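Local coordinates for Myo-inositol phosphohydrolase (PDB 4WU3), which probably removes phosphate groups from phytate and related inositol phosphates, and binds inositol-(1,3,4,5)-tetrakisphosphate, at residues Phe64-Asp69 with Leu106-Val111; Lys100-Ile105 with Glu196-Gln201; Thr358-Phe363 with Asn533-Phe538; Asp420-Thr425 with Ala433-Gly438; Gly427-Asn432 with Ser458-Ala463. The protein carries 2 engineered substitutions. All coordinates share one frame; numbering follows the deposited sequence.

Contact 1 of 5, residues Phe64-Asp69 with Leu106-Val111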
# COMPACT_ATOMS: atom_id res chain seq x y z
N PHE A 64 -11.74 6.51 24.51
CA PHE A 64 -12.06 5.38 25.36
C PHE A 64 -13.46 4.85 25.05
O PHE A 64 -14.40 5.62 24.91
CB PHE A 64 -11.99 5.76 26.84
CG PHE A 64 -12.37 4.63 27.74
CD1 PHE A 64 -11.42 3.71 28.16
CD2 PHE A 64 -13.68 4.45 28.13
CE1 PHE A 64 -11.77 2.65 28.96
CE2 PHE A 64 -14.03 3.38 28.93
CZ PHE A 64 -13.08 2.48 29.34
N ARG A 65 -13.60 3.54 24.95
CA ARG A 65 -14.93 2.94 24.91
C ARG A 65 -14.89 1.54 25.45
O ARG A 65 -13.85 0.88 25.44
CB ARG A 65 -15.51 2.93 23.49
CG ARG A 65 -14.82 1.99 22.51
CD ARG A 65 -13.59 2.63 21.89
NE ARG A 65 -13.24 2.04 20.60
CZ ARG A 65 -12.21 2.43 19.86
NH1 ARG A 65 -11.41 3.40 20.28
NH2 ARG A 65 -11.96 1.85 18.71
N MET A 66 -16.03 1.10 25.98
CA MET A 66 -16.20 -0.27 26.38
C MET A 66 -17.11 -0.94 25.37
O MET A 66 -17.91 -0.29 24.72
CB MET A 66 -16.80 -0.33 27.78
CG MET A 66 -15.76 -0.06 28.85
SD MET A 66 -16.48 0.21 30.46
CE MET A 66 -17.40 -1.30 30.73
N GLY A 67 -16.96 -2.25 25.24
CA GLY A 67 -17.74 -3.01 24.28
C GLY A 67 -19.23 -2.94 24.54
O GLY A 67 -20.04 -3.12 23.62
N SER A 68 -19.58 -2.67 25.79
CA SER A 68 -20.99 -2.58 26.20
C SER A 68 -21.58 -1.18 26.03
O SER A 68 -22.74 -0.95 26.35
CB SER A 68 -21.15 -3.05 27.65
OG SER A 68 -20.38 -2.27 28.55
N ASP A 69 -20.78 -0.23 25.55
CA ASP A 69 -21.26 1.14 25.38
C ASP A 69 -22.43 1.22 24.40
O ASP A 69 -22.58 0.38 23.50
CB ASP A 69 -20.12 2.06 24.93
CG ASP A 69 -19.15 2.37 26.05
OD1 ASP A 69 -19.36 1.85 27.17
OD2 ASP A 69 -18.18 3.13 25.82
N LEU A 106 -8.60 1.58 35.08
CA LEU A 106 -8.68 0.51 36.07
C LEU A 106 -9.86 0.70 37.02
O LEU A 106 -10.53 -0.26 37.38
CB LEU A 106 -7.38 0.42 36.85
CG LEU A 106 -6.19 -0.11 36.06
CD1 LEU A 106 -4.95 -0.16 36.94
CD2 LEU A 106 -6.51 -1.48 35.50
N LYS A 107 -10.12 1.94 37.42
CA LYS A 107 -11.25 2.22 38.30
C LYS A 107 -12.55 1.90 37.57
O LYS A 107 -13.45 1.28 38.13
CB LYS A 107 -11.24 3.68 38.77
CG LYS A 107 -12.20 3.93 39.93
CD LYS A 107 -12.14 5.37 40.44
CE LYS A 107 -12.99 5.54 41.69
NZ LYS A 107 -13.28 6.97 42.01
N LYS A 108 -12.64 2.33 36.31
CA LYS A 108 -13.89 2.25 35.59
C LYS A 108 -14.30 0.82 35.23
O LYS A 108 -15.48 0.49 35.27
CB LYS A 108 -13.84 3.09 34.32
CG LYS A 108 -15.10 2.96 33.47
CD LYS A 108 -15.29 4.17 32.57
CE LYS A 108 -16.71 4.25 32.05
NZ LYS A 108 -17.63 4.75 33.11
N VAL A 109 -13.34 -0.02 34.86
CA VAL A 109 -13.71 -1.36 34.40
C VAL A 109 -14.08 -2.26 35.58
O VAL A 109 -13.49 -2.17 36.66
CB VAL A 109 -12.62 -2.02 33.51
CG1 VAL A 109 -12.44 -1.22 32.23
CG2 VAL A 109 -11.31 -2.15 34.26
N PRO A 110 -15.09 -3.10 35.40
CA PRO A 110 -15.61 -3.88 36.51
C PRO A 110 -14.82 -5.16 36.78
O PRO A 110 -15.41 -6.22 36.94
CB PRO A 110 -17.04 -4.20 36.07
CG PRO A 110 -16.96 -4.26 34.58
CD PRO A 110 -15.90 -3.28 34.17
N VAL A 111 -13.50 -5.05 36.82
CA VAL A 111 -12.66 -6.16 37.27
C VAL A 111 -11.56 -5.60 38.16
O VAL A 111 -11.36 -4.39 38.21
CB VAL A 111 -12.01 -6.95 36.10
CG1 VAL A 111 -13.08 -7.61 35.26
CG2 VAL A 111 -11.15 -6.04 35.24

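Contact 2 of 5, residues Lys100-Ile105 with Glu196-Gln201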
# COMPACT_ATOMS: atom_id res chain seq x y z
N LYS A 100 -2.12 8.41 35.20
CA LYS A 100 -3.42 8.76 35.79
C LYS A 100 -4.59 8.32 34.90
O LYS A 100 -5.67 8.01 35.40
CB LYS A 100 -3.50 10.26 36.06
CG LYS A 100 -2.59 10.74 37.18
CD LYS A 100 -2.82 12.21 37.50
CE LYS A 100 -1.71 12.76 38.39
NZ LYS A 100 -1.68 12.05 39.69
N GLU A 101 -4.39 8.30 33.59
CA GLU A 101 -5.46 7.83 32.70
C GLU A 101 -5.63 6.31 32.83
O GLU A 101 -6.74 5.80 32.79
CB GLU A 101 -5.21 8.24 31.25
CG GLU A 101 -5.33 9.75 31.04
CD GLU A 101 -4.86 10.22 29.68
OE1 GLU A 101 -3.91 9.62 29.11
OE2 GLU A 101 -5.44 11.21 29.18
N LEU A 102 -4.53 5.60 33.02
CA LEU A 102 -4.63 4.16 33.29
C LEU A 102 -5.40 3.95 34.59
O LEU A 102 -6.29 3.09 34.66
CB LEU A 102 -3.26 3.50 33.37
CG LEU A 102 -3.26 2.02 33.79
CD1 LEU A 102 -4.01 1.15 32.78
CD2 LEU A 102 -1.86 1.47 33.99
N GLU A 103 -5.08 4.74 35.61
CA GLU A 103 -5.75 4.62 36.91
C GLU A 103 -7.26 4.83 36.75
O GLU A 103 -8.06 4.09 37.32
CB GLU A 103 -5.13 5.58 37.93
CG GLU A 103 -3.78 5.10 38.44
CD GLU A 103 -2.92 6.20 39.02
OE1 GLU A 103 -3.43 7.32 39.29
OE2 GLU A 103 -1.71 5.96 39.21
N ALA A 104 -7.64 5.80 35.93
CA ALA A 104 -9.05 6.02 35.62
C ALA A 104 -9.66 4.82 34.89
O ALA A 104 -10.82 4.45 35.14
CB ALA A 104 -9.22 7.28 34.79
N ILE A 105 -8.91 4.21 33.96
CA ILE A 105 -9.39 3.01 33.27
C ILE A 105 -9.60 1.84 34.25
O ILE A 105 -10.64 1.20 34.25
CB ILE A 105 -8.41 2.55 32.18
CG1 ILE A 105 -8.40 3.55 31.02
CG2 ILE A 105 -8.79 1.16 31.69
CD1 ILE A 105 -7.39 3.23 29.93
N GLU A 196 5.17 -1.78 30.16
CA GLU A 196 5.01 -3.03 30.89
C GLU A 196 5.28 -2.81 32.37
O GLU A 196 4.52 -3.25 33.23
CB GLU A 196 5.96 -4.09 30.34
CG GLU A 196 5.97 -5.37 31.15
CD GLU A 196 7.01 -6.35 30.65
OE1 GLU A 196 8.11 -5.93 30.24
OE2 GLU A 196 6.71 -7.56 30.67
N GLU A 197 6.39 -2.13 32.66
CA GLU A 197 6.76 -1.87 34.04
C GLU A 197 5.67 -1.06 34.73
O GLU A 197 5.27 -1.39 35.84
CB GLU A 197 8.11 -1.14 34.13
CG GLU A 197 9.29 -2.05 33.83
CD GLU A 197 10.60 -1.30 33.68
OE1 GLU A 197 10.59 -0.11 33.27
OE2 GLU A 197 11.65 -1.92 33.96
N MET A 198 5.17 -0.03 34.06
CA MET A 198 4.18 0.85 34.66
C MET A 198 2.89 0.07 34.91
O MET A 198 2.28 0.18 35.96
CB MET A 198 3.93 2.06 33.77
CG MET A 198 3.20 3.21 34.44
SD MET A 198 1.44 3.04 34.23
CE MET A 198 1.25 3.38 32.48
N VAL A 199 2.50 -0.75 33.94
CA VAL A 199 1.24 -1.49 34.05
C VAL A 199 1.33 -2.55 35.14
O VAL A 199 0.39 -2.75 35.91
CB VAL A 199 0.85 -2.13 32.70
CG1 VAL A 199 -0.26 -3.15 32.88
CG2 VAL A 199 0.39 -1.05 31.73
N LYS A 200 2.44 -3.25 35.20
CA LYS A 200 2.61 -4.28 36.22
C LYS A 200 2.72 -3.70 37.63
O LYS A 200 2.31 -4.34 38.60
CB LYS A 200 3.83 -5.12 35.89
CG LYS A 200 3.62 -6.00 34.69
CD LYS A 200 4.71 -7.04 34.60
CE LYS A 200 4.38 -8.05 33.52
NZ LYS A 200 5.49 -9.02 33.34
N GLN A 201 3.25 -2.49 37.76
CA GLN A 201 3.31 -1.83 39.07
C GLN A 201 1.92 -1.47 39.56
O GLN A 201 1.72 -1.23 40.75
CB GLN A 201 4.20 -0.59 39.01
CG GLN A 201 5.67 -0.95 39.13
CD GLN A 201 6.59 0.18 38.77
OE1 GLN A 201 6.22 1.36 38.88
NE2 GLN A 201 7.79 -0.16 38.33

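Contact 3 of 5, residues Thr358-Phe363 with Asn533-Phe538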
# COMPACT_ATOMS: atom_id res chain seq x y z
N THR A 358 46.06 -17.10 15.05
CA THR A 358 46.16 -17.56 16.43
C THR A 358 46.49 -16.35 17.27
O THR A 358 46.81 -15.29 16.74
CB THR A 358 47.24 -18.66 16.64
OG1 THR A 358 48.56 -18.09 16.61
CG2 THR A 358 47.12 -19.75 15.58
N MET A 359 46.42 -16.50 18.59
CA MET A 359 46.72 -15.38 19.47
C MET A 359 48.21 -15.11 19.52
O MET A 359 48.65 -14.16 20.18
CB MET A 359 46.16 -15.66 20.86
CG MET A 359 44.65 -15.79 20.87
SD MET A 359 43.87 -14.28 20.25
CE MET A 359 43.60 -14.64 18.53
N ASN A 360 49.00 -15.93 18.82
CA ASN A 360 50.43 -15.67 18.64
C ASN A 360 50.74 -14.99 17.31
O ASN A 360 51.90 -14.68 17.02
CB ASN A 360 51.24 -16.97 18.73
CG ASN A 360 51.08 -17.67 20.06
OD1 ASN A 360 51.32 -17.09 21.12
ND2 ASN A 360 50.70 -18.94 20.02
N SER A 361 49.71 -14.75 16.49
CA SER A 361 49.90 -14.20 15.15
C SER A 361 50.33 -12.74 15.17
O SER A 361 50.20 -12.06 16.19
CB SER A 361 48.61 -14.32 14.33
OG SER A 361 48.35 -15.68 13.99
N ALA A 362 50.84 -12.25 14.04
CA ALA A 362 51.18 -10.84 13.90
C ALA A 362 49.93 -10.00 13.66
O ALA A 362 49.00 -10.44 12.99
CB ALA A 362 52.17 -10.64 12.76
N PHE A 363 49.92 -8.79 14.22
CA PHE A 363 48.87 -7.83 13.89
C PHE A 363 48.87 -7.55 12.39
O PHE A 363 49.92 -7.61 11.74
CB PHE A 363 49.07 -6.53 14.66
CG PHE A 363 48.74 -6.62 16.13
CD1 PHE A 363 47.99 -7.68 16.62
CD2 PHE A 363 49.14 -5.63 17.00
CE1 PHE A 363 47.68 -7.75 17.97
CE2 PHE A 363 48.83 -5.70 18.34
CZ PHE A 363 48.10 -6.76 18.83
N ASN A 533 44.43 -26.33 29.52
CA ASN A 533 45.26 -26.18 28.34
C ASN A 533 44.52 -26.48 27.03
O ASN A 533 45.16 -26.62 25.99
CB ASN A 533 46.51 -27.07 28.35
CG ASN A 533 47.22 -27.14 29.68
OD1 ASN A 533 47.61 -28.22 30.15
ND2 ASN A 533 47.45 -26.00 30.27
N ALA A 534 43.20 -26.64 27.08
CA ALA A 534 42.43 -26.86 25.85
C ALA A 534 42.66 -25.67 24.91
O ALA A 534 42.78 -24.52 25.37
CB ALA A 534 40.95 -27.01 26.14
N TRP A 535 42.76 -25.96 23.61
CA TRP A 535 42.90 -24.93 22.59
C TRP A 535 41.61 -24.85 21.79
O TRP A 535 41.13 -25.86 21.29
CB TRP A 535 44.06 -25.29 21.67
CG TRP A 535 44.28 -24.32 20.57
CD1 TRP A 535 43.45 -24.07 19.53
CD2 TRP A 535 45.42 -23.48 20.40
NE1 TRP A 535 44.00 -23.12 18.71
CE2 TRP A 535 45.21 -22.74 19.22
CE3 TRP A 535 46.59 -23.27 21.12
CZ2 TRP A 535 46.13 -21.81 18.75
CZ3 TRP A 535 47.51 -22.34 20.66
CH2 TRP A 535 47.27 -21.62 19.48
N LEU A 536 41.04 -23.65 21.69
CA LEU A 536 39.78 -23.47 20.97
C LEU A 536 39.98 -22.79 19.64
O LEU A 536 40.48 -21.66 19.59
CB LEU A 536 38.82 -22.63 21.80
CG LEU A 536 38.45 -23.19 23.16
CD1 LEU A 536 37.50 -22.23 23.86
CD2 LEU A 536 37.84 -24.57 23.02
N HIS A 537 39.57 -23.46 18.57
CA HIS A 537 39.59 -22.86 17.25
C HIS A 537 38.18 -22.55 16.77
O HIS A 537 37.42 -23.45 16.43
CB HIS A 537 40.27 -23.76 16.23
CG HIS A 537 40.27 -23.18 14.85
ND1 HIS A 537 41.28 -22.37 14.39
CD2 HIS A 537 39.37 -23.26 13.85
CE1 HIS A 537 41.01 -21.99 13.16
NE2 HIS A 537 39.86 -22.51 12.80
N PHE A 538 37.83 -21.27 16.75
CA PHE A 538 36.51 -20.87 16.32
C PHE A 538 36.45 -20.65 14.83
O PHE A 538 37.35 -20.04 14.24
CB PHE A 538 36.10 -19.58 17.01
CG PHE A 538 35.93 -19.72 18.48
CD1 PHE A 538 34.73 -20.12 19.02
CD2 PHE A 538 36.98 -19.43 19.33
CE1 PHE A 538 34.57 -20.24 20.39
CE2 PHE A 538 36.83 -19.56 20.70
CZ PHE A 538 35.63 -19.96 21.23

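Contact 4 of 5, residues Asp420-Thr425 with Ala433-Gly438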
# COMPACT_ATOMS: atom_id res chain seq x y z
N ASP A 420 32.56 -25.05 15.93
CA ASP A 420 31.78 -24.70 14.75
C ASP A 420 30.58 -23.88 15.21
O ASP A 420 29.71 -24.38 15.91
CB ASP A 420 31.35 -25.99 14.04
CG ASP A 420 30.37 -25.75 12.90
OD1 ASP A 420 30.16 -24.60 12.48
OD2 ASP A 420 29.80 -26.75 12.42
N LEU A 421 30.54 -22.61 14.83
CA LEU A 421 29.53 -21.69 15.33
C LEU A 421 28.37 -21.47 14.36
O LEU A 421 27.63 -20.51 14.51
CB LEU A 421 30.17 -20.34 15.62
CG LEU A 421 31.37 -20.33 16.57
CD1 LEU A 421 32.08 -18.99 16.50
CD2 LEU A 421 30.92 -20.65 17.98
N ARG A 422 28.20 -22.36 13.39
CA ARG A 422 27.27 -22.12 12.30
C ARG A 422 25.87 -22.71 12.49
O ARG A 422 25.71 -23.94 12.57
CB ARG A 422 27.86 -22.68 11.01
CG ARG A 422 29.22 -22.10 10.67
CD ARG A 422 29.68 -22.65 9.33
NE ARG A 422 28.91 -22.11 8.22
CZ ARG A 422 29.13 -22.40 6.94
NH1 ARG A 422 30.10 -23.25 6.60
NH2 ARG A 422 28.38 -21.85 6.00
N GLN A 423 24.86 -21.85 12.53
CA GLN A 423 23.48 -22.34 12.63
C GLN A 423 23.06 -22.98 11.32
O GLN A 423 22.35 -23.98 11.30
CB GLN A 423 22.50 -21.22 12.96
CG GLN A 423 21.08 -21.75 13.09
CD GLN A 423 20.04 -20.69 13.42
OE1 GLN A 423 19.91 -19.69 12.71
NE2 GLN A 423 19.28 -20.93 14.48
N GLU A 424 23.50 -22.38 10.22
CA GLU A 424 23.14 -22.84 8.89
C GLU A 424 23.69 -24.24 8.65
O GLU A 424 24.76 -24.61 9.18
CB GLU A 424 23.66 -21.87 7.82
CG GLU A 424 25.18 -21.77 7.73
CD GLU A 424 25.77 -20.62 8.54
OE1 GLU A 424 25.10 -20.13 9.48
OE2 GLU A 424 26.90 -20.19 8.24
N THR A 425 22.96 -25.02 7.87
CA THR A 425 23.37 -26.38 7.52
C THR A 425 24.57 -26.37 6.57
O THR A 425 24.56 -25.66 5.58
CB THR A 425 22.20 -27.13 6.84
OG1 THR A 425 21.29 -27.60 7.84
CG2 THR A 425 22.70 -28.32 6.03
N ALA A 433 34.10 -27.48 1.27
CA ALA A 433 33.14 -27.00 2.27
C ALA A 433 31.92 -26.41 1.55
O ALA A 433 32.07 -25.54 0.69
CB ALA A 433 33.79 -25.93 3.14
N VAL A 434 30.73 -26.88 1.91
CA VAL A 434 29.50 -26.40 1.32
C VAL A 434 28.49 -26.10 2.41
O VAL A 434 28.64 -26.56 3.55
CB VAL A 434 28.90 -27.45 0.35
CG1 VAL A 434 29.88 -27.77 -0.76
CG2 VAL A 434 28.52 -28.71 1.10
N SER A 435 27.47 -25.32 2.06
CA SER A 435 26.37 -25.00 2.97
C SER A 435 25.05 -24.86 2.23
O SER A 435 25.02 -24.55 1.04
CB SER A 435 26.68 -23.74 3.79
OG SER A 435 26.92 -22.63 2.95
N TRP A 436 23.95 -25.10 2.93
CA TRP A 436 22.64 -24.97 2.32
C TRP A 436 22.18 -23.53 2.53
O TRP A 436 21.76 -23.16 3.62
CB TRP A 436 21.68 -25.97 2.94
CG TRP A 436 20.32 -26.03 2.29
CD1 TRP A 436 19.12 -25.81 2.90
CD2 TRP A 436 20.02 -26.34 0.92
NE1 TRP A 436 18.10 -25.96 2.00
CE2 TRP A 436 18.62 -26.29 0.78
CE3 TRP A 436 20.80 -26.66 -0.20
CZ2 TRP A 436 17.98 -26.54 -0.44
CZ3 TRP A 436 20.17 -26.90 -1.41
CH2 TRP A 436 18.77 -26.84 -1.52
N TYR A 437 22.29 -22.73 1.48
CA TYR A 437 22.17 -21.29 1.59
C TYR A 437 20.77 -20.82 1.32
O TYR A 437 20.22 -21.06 0.24
CB TYR A 437 23.11 -20.60 0.59
CG TYR A 437 23.11 -19.09 0.72
CD1 TYR A 437 23.90 -18.46 1.67
CD2 TYR A 437 22.32 -18.31 -0.10
CE1 TYR A 437 23.91 -17.07 1.79
CE2 TYR A 437 22.30 -16.93 0.02
CZ TYR A 437 23.10 -16.32 0.97
OH TYR A 437 23.08 -14.95 1.08
N GLY A 438 20.19 -20.13 2.29
CA GLY A 438 18.94 -19.41 2.09
C GLY A 438 19.18 -17.91 2.17
O GLY A 438 20.26 -17.47 2.52
O HOH W 1 20.83 -23.64 6.40

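Contact 5 of 5, residues Gly427-Asn432 with Ser458-Ala463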
# COMPACT_ATOMS: atom_id res chain seq x y z
N GLY A 427 28.45 -28.83 5.35
CA GLY A 427 29.20 -30.07 5.37
C GLY A 427 30.31 -30.06 4.35
O GLY A 427 30.81 -29.00 3.98
N VAL A 428 30.69 -31.24 3.89
CA VAL A 428 31.78 -31.39 2.93
C VAL A 428 31.34 -32.27 1.76
O VAL A 428 30.92 -33.41 1.96
CB VAL A 428 33.02 -32.02 3.60
CG1 VAL A 428 34.21 -32.03 2.65
CG2 VAL A 428 33.38 -31.26 4.86
N PHE A 429 31.44 -31.71 0.55
CA PHE A 429 31.19 -32.45 -0.69
C PHE A 429 32.50 -32.58 -1.46
O PHE A 429 33.07 -31.56 -1.84
CB PHE A 429 30.23 -31.69 -1.60
CG PHE A 429 28.81 -31.68 -1.12
CD1 PHE A 429 28.40 -32.47 -0.06
CD2 PHE A 429 27.87 -30.90 -1.77
CE1 PHE A 429 27.09 -32.47 0.37
CE2 PHE A 429 26.55 -30.89 -1.35
CZ PHE A 429 26.16 -31.67 -0.28
N ASN A 430 32.95 -33.81 -1.71
CA ASN A 430 34.20 -34.04 -2.47
C ASN A 430 35.40 -33.27 -1.93
O ASN A 430 36.28 -32.87 -2.70
CB ASN A 430 34.04 -33.64 -3.94
CG ASN A 430 32.90 -34.37 -4.64
OD1 ASN A 430 32.51 -35.46 -4.24
ND2 ASN A 430 32.39 -33.76 -5.70
N GLY A 431 35.43 -33.04 -0.63
CA GLY A 431 36.54 -32.31 -0.02
C GLY A 431 36.28 -30.82 0.13
O GLY A 431 37.02 -30.13 0.85
N ASN A 432 35.26 -30.32 -0.56
CA ASN A 432 34.92 -28.89 -0.52
C ASN A 432 33.90 -28.60 0.57
O ASN A 432 32.96 -29.35 0.76
CB ASN A 432 34.33 -28.43 -1.85
CG ASN A 432 35.22 -28.72 -3.03
OD1 ASN A 432 36.37 -28.29 -3.09
ND2 ASN A 432 34.68 -29.45 -3.99
N SER A 458 20.31 -34.95 7.19
CA SER A 458 19.34 -35.38 6.20
C SER A 458 19.68 -34.84 4.82
O SER A 458 19.62 -35.56 3.82
CB SER A 458 17.94 -34.93 6.60
OG SER A 458 16.98 -35.38 5.67
N ARG A 459 20.05 -33.56 4.76
CA ARG A 459 20.32 -32.93 3.48
C ARG A 459 21.64 -33.39 2.88
O ARG A 459 21.75 -33.53 1.66
CB ARG A 459 20.29 -31.40 3.61
CG ARG A 459 18.90 -30.85 3.86
CD ARG A 459 18.85 -29.33 3.81
NE ARG A 459 17.51 -28.83 4.16
CZ ARG A 459 16.49 -28.75 3.31
NH1 ARG A 459 16.64 -29.11 2.04
NH2 ARG A 459 15.32 -28.30 3.72
N LEU A 460 22.64 -33.63 3.73
CA LEU A 460 23.94 -34.13 3.25
C LEU A 460 23.79 -35.54 2.68
O LEU A 460 24.27 -35.85 1.58
CB LEU A 460 24.97 -34.12 4.38
CG LEU A 460 25.43 -32.74 4.85
CD1 LEU A 460 26.24 -32.85 6.14
CD2 LEU A 460 26.22 -32.04 3.76
N ASN A 461 23.12 -36.40 3.43
CA ASN A 461 22.84 -37.75 2.96
C ASN A 461 22.13 -37.75 1.62
O ASN A 461 22.57 -38.41 0.68
CB ASN A 461 22.04 -38.52 3.99
CG ASN A 461 22.87 -38.87 5.21
OD1 ASN A 461 24.10 -38.91 5.13
ND2 ASN A 461 22.21 -39.12 6.33
N ALA A 462 21.06 -36.95 1.53
CA ALA A 462 20.26 -36.89 0.32
C ALA A 462 21.05 -36.40 -0.88
O ALA A 462 20.66 -36.65 -2.02
CB ALA A 462 19.06 -36.00 0.55
N ALA A 463 22.16 -35.72 -0.63
CA ALA A 463 22.97 -35.16 -1.71
C ALA A 463 23.94 -36.19 -2.30
O ALA A 463 24.37 -36.05 -3.45
CB ALA A 463 23.74 -33.94 -1.23

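Contact 1 of 5, residues Phe64-Asp69 with Leu106-Val111
Met66 faces Lys108 and Pro110 with the backbones standing well apart, Met66 CA and Val109 CA, the nearest pair, at 8.5 Å, and no hydrogen bond spans the two segments. The joint is made by side chains alone. Phe64 swings its ring forward with CG anti to the backbone N (chi1 177°), and its CE2 meets CD of Lys108 at 3.9 Å, the aliphatic lysine chain running obliquely to the ring. Nearer the lysine backbone, CG lies 4.3 Å from SD of Met66, so the two residues share the methylene part of the chain. The methionine then ends on Pro110, CE to CD, at 4.2 Å. Only beyond these methylenes does Lys108 bend, at its last torsion. Its NZ remains 6.8 Å from OD1 of Asp69, which may give a long-range attraction but no salt bridge. Asp69 is engaged locally instead: its OD2 takes the N-H of Met66 at 3.0 Å, approached from well above the carboxylate plane, and thereby braces the type I turn from Met66 to Asp69. On the other side the chain leaves the helix at Val109 and passes through an inverse gamma turn centred on Pro110. The contact thus fastens the edge strand 65-66 to the C-terminal end of helix 99-108, with Trp237 of strand 237-241 touching Met66, Val109 and Pro110, and strand 91-94 hydrogen-bonded to the backbone of Arg65 and, just past the edge strand, of Gly67.

Contact 2 of 5, residues Lys100-Ile105 with Glu196-Gln201
With CG of Leu102 anti to the backbone N (chi1 174°) and Met198 folded back at chi2 (-90°) and chi3, the two side chains meet end to end, tip to tip. They join helix 99-108 to helix 195-201 in the alpha/beta domain of a PTP-like phosphatase, where the first helix serves the beta-alpha-beta crossover between the parallel strands 91-94 and 116-122 and the second leads into strand 205-211. The packing is small but buried, and a single leucine methyl carries it. CD2 of Leu102 meets SD of Met198 at 3.7 Å, and the bend in the methionine brings its CE back to the same CD2 at 3.9 Å, so sulfur and methyl both rest on one carbon. This is plain apolar packing between two backbones whose closest CA atoms, those of Leu102 and Val199, are 8.2 Å apart.

A polar link runs beside it. His202 bonds to Glu103 through NE2 and to the carbonyl O of Met198 through ND1, an arrangement consistent with a doubly protonated ring bridging the two helices. Glu101, on helix 99-108, makes a salt bridge with Arg54, while Ile105 and Val199 touch Phe116 and Asp118 of strand 116-122, which places both helices against that strand. Val199 completes the greasy patch: its CG2, the branch beside the backbone N, lies 4.1 Å from Leu102 CD2.

Contact 3 of 5, residues Thr358-Phe363 with Asn533-Phe538
Trp535 lays the edge of its six-membered ring against Thr358, the two side chains crossing at about a right angle. CB of Thr358 sits in the plane of the indole, 4.0 Å from CZ2, and CG2 reaches the same CZ2 at 3.9 Å. Asn360 approaches the edge as well, its ND2 4.4 Å from CH2 and near the ring plane. With OG1 of Thr358 between the backbone N and the carbonyl carbon (chi1 75°), the methyl is left to meet the ring while the hydroxyl accepts the N-H of Asn360 at 3.1 Å, an ST turn, and also bonds to Gln411, the residue that takes ND2 of Asn360. The type I turn is closed by Ser361 N to Thr358 O, and Thr358 N adds a nearly straight bond (173°) to OG of Ser361 at 2.9 Å. The contact joins the turn after edge strand 357-358 to strand 535-539 in the mixed sheet of the C-terminal PTP-like domain; Ser391, on the intervening strand 390-393, bonds the indole NE1. The turn therefore meets the tryptophan edge mainly through the carbons of Thr358, with no hydrogen bond between the segments, and the polar groups named here find their partners in the turn itself, in Gln411 or in Ser391.

Contact 4 of 5, residues Asp420-Thr425 with Ala433-Gly438
Beside the inositol phosphate pocket of the C-terminal half, near the parallel strand 416-422, Thr425 and Arg422 meet strand 432-438 of a different sheet. One backbone bond joins them, Trp436 N to Thr425 O at 2.8 Å. A water extends the link, accepting from Thr425 N and donating to Trp436 O at 3.0 Å. Next to this, CG2 of Thr425 lies alongside CB of Trp436, 4.0 Å away, the two side chains pointing the same way. Arg422 reaches over to Ser435, NH2 to CB 3.4 Å, but its bonds go to acids. It grips a single oxygen of Glu424 side-on, NE to OE2 at 2.8 Å and NH2 to OE2 at 3.2 Å, both in the guanidinium plane, while NH1 pairs with Glu395 and Asp345; Asp345 also holds OG of Ser435. A leucine in place of Arg422 would probably leave Glu395 and Asp345 without this positive partner and Glu424 held by Arg546 but freer to turn. With its side chain about 6 Å from the bound inositol phosphate, Arg422 thus belongs to a second shell, linked through the other oxygen of Glu424 to ligand-binding Arg546 of the phosphate-binding P-loop, 540-546, characteristic of the protein tyrosine phosphatase fold.

Contact 5 of 5, residues Gly427-Asn432 with Ser458-Ala463
Apolar contacts dominate where Phe429 meets Leu460 and Ala463. The phenyl ring touches both at its far end: CE1 lies 3.5 Å from CD2 of Leu460, and CZ lies 3.5 Å from CB of Ala463, each approaching obliquely. Phe429 gets there with CG beside its backbone N (chi1 -72°), which sends the ring across to the helix. The same CD2 of Leu460 also lies 3.9 Å from CA of Gly427. Here the missing side chain counts: a beta carbon on Gly427 would point at the leucine and collide with that methyl. Replacing Phe429 by alanine is likely to open a gap between strand and helix, leaving Leu460 CD2 and Ala463 CB without the ring that they share.

No hydrogen bond crosses between the two segments. Within the first, Phe429 and Asn432 pair through both backbone groups, Phe429 N to Asn432 O and Asn432 N to Phe429 O, each 2.8 Å, closing a tight hairpin with a type I' turn. Asn430 and Gly431 occupy its two corners, and the backbone angles at Gly431 would jam a side chain against the preceding carbonyl.

Strand 427-429 and the helical segment 458-463 run almost parallel, at 7°, with axes 9.7 Å apart. Helix 449-463 thus packs against the hairpin of strands 426-429 and 432-438, while Trp342 of strand 342-346 meets Phe429 edge-to-face and Val490 of strand 490-491 touches both Phe429 and Leu460.

How the contacts relate
From the N terminus, contact 1 closes a short loop from edge strand 65-66 of the five-stranded N-terminal sheet to the end of helix 99-108. Contact 2 starts on that helix before contact 1 has closed, so the two cross, touching where Phe64 packs on Ile105, and it carries the link on to helix 195-201. The other three lie across the chain's centre. Contact 3 spans the longest loop, from 358-363 to strand 535-539, and contacts 4 and 5 fall within it. Contact 4 closes the short loop from 420-425 to 433-438; contact 5, crossing it, closes that from strand 426-429 to helix 449-463. Val434 O probably bonds Gly427 N between them, and Leu421 packs on Phe538, joining contact 4 to contact 3.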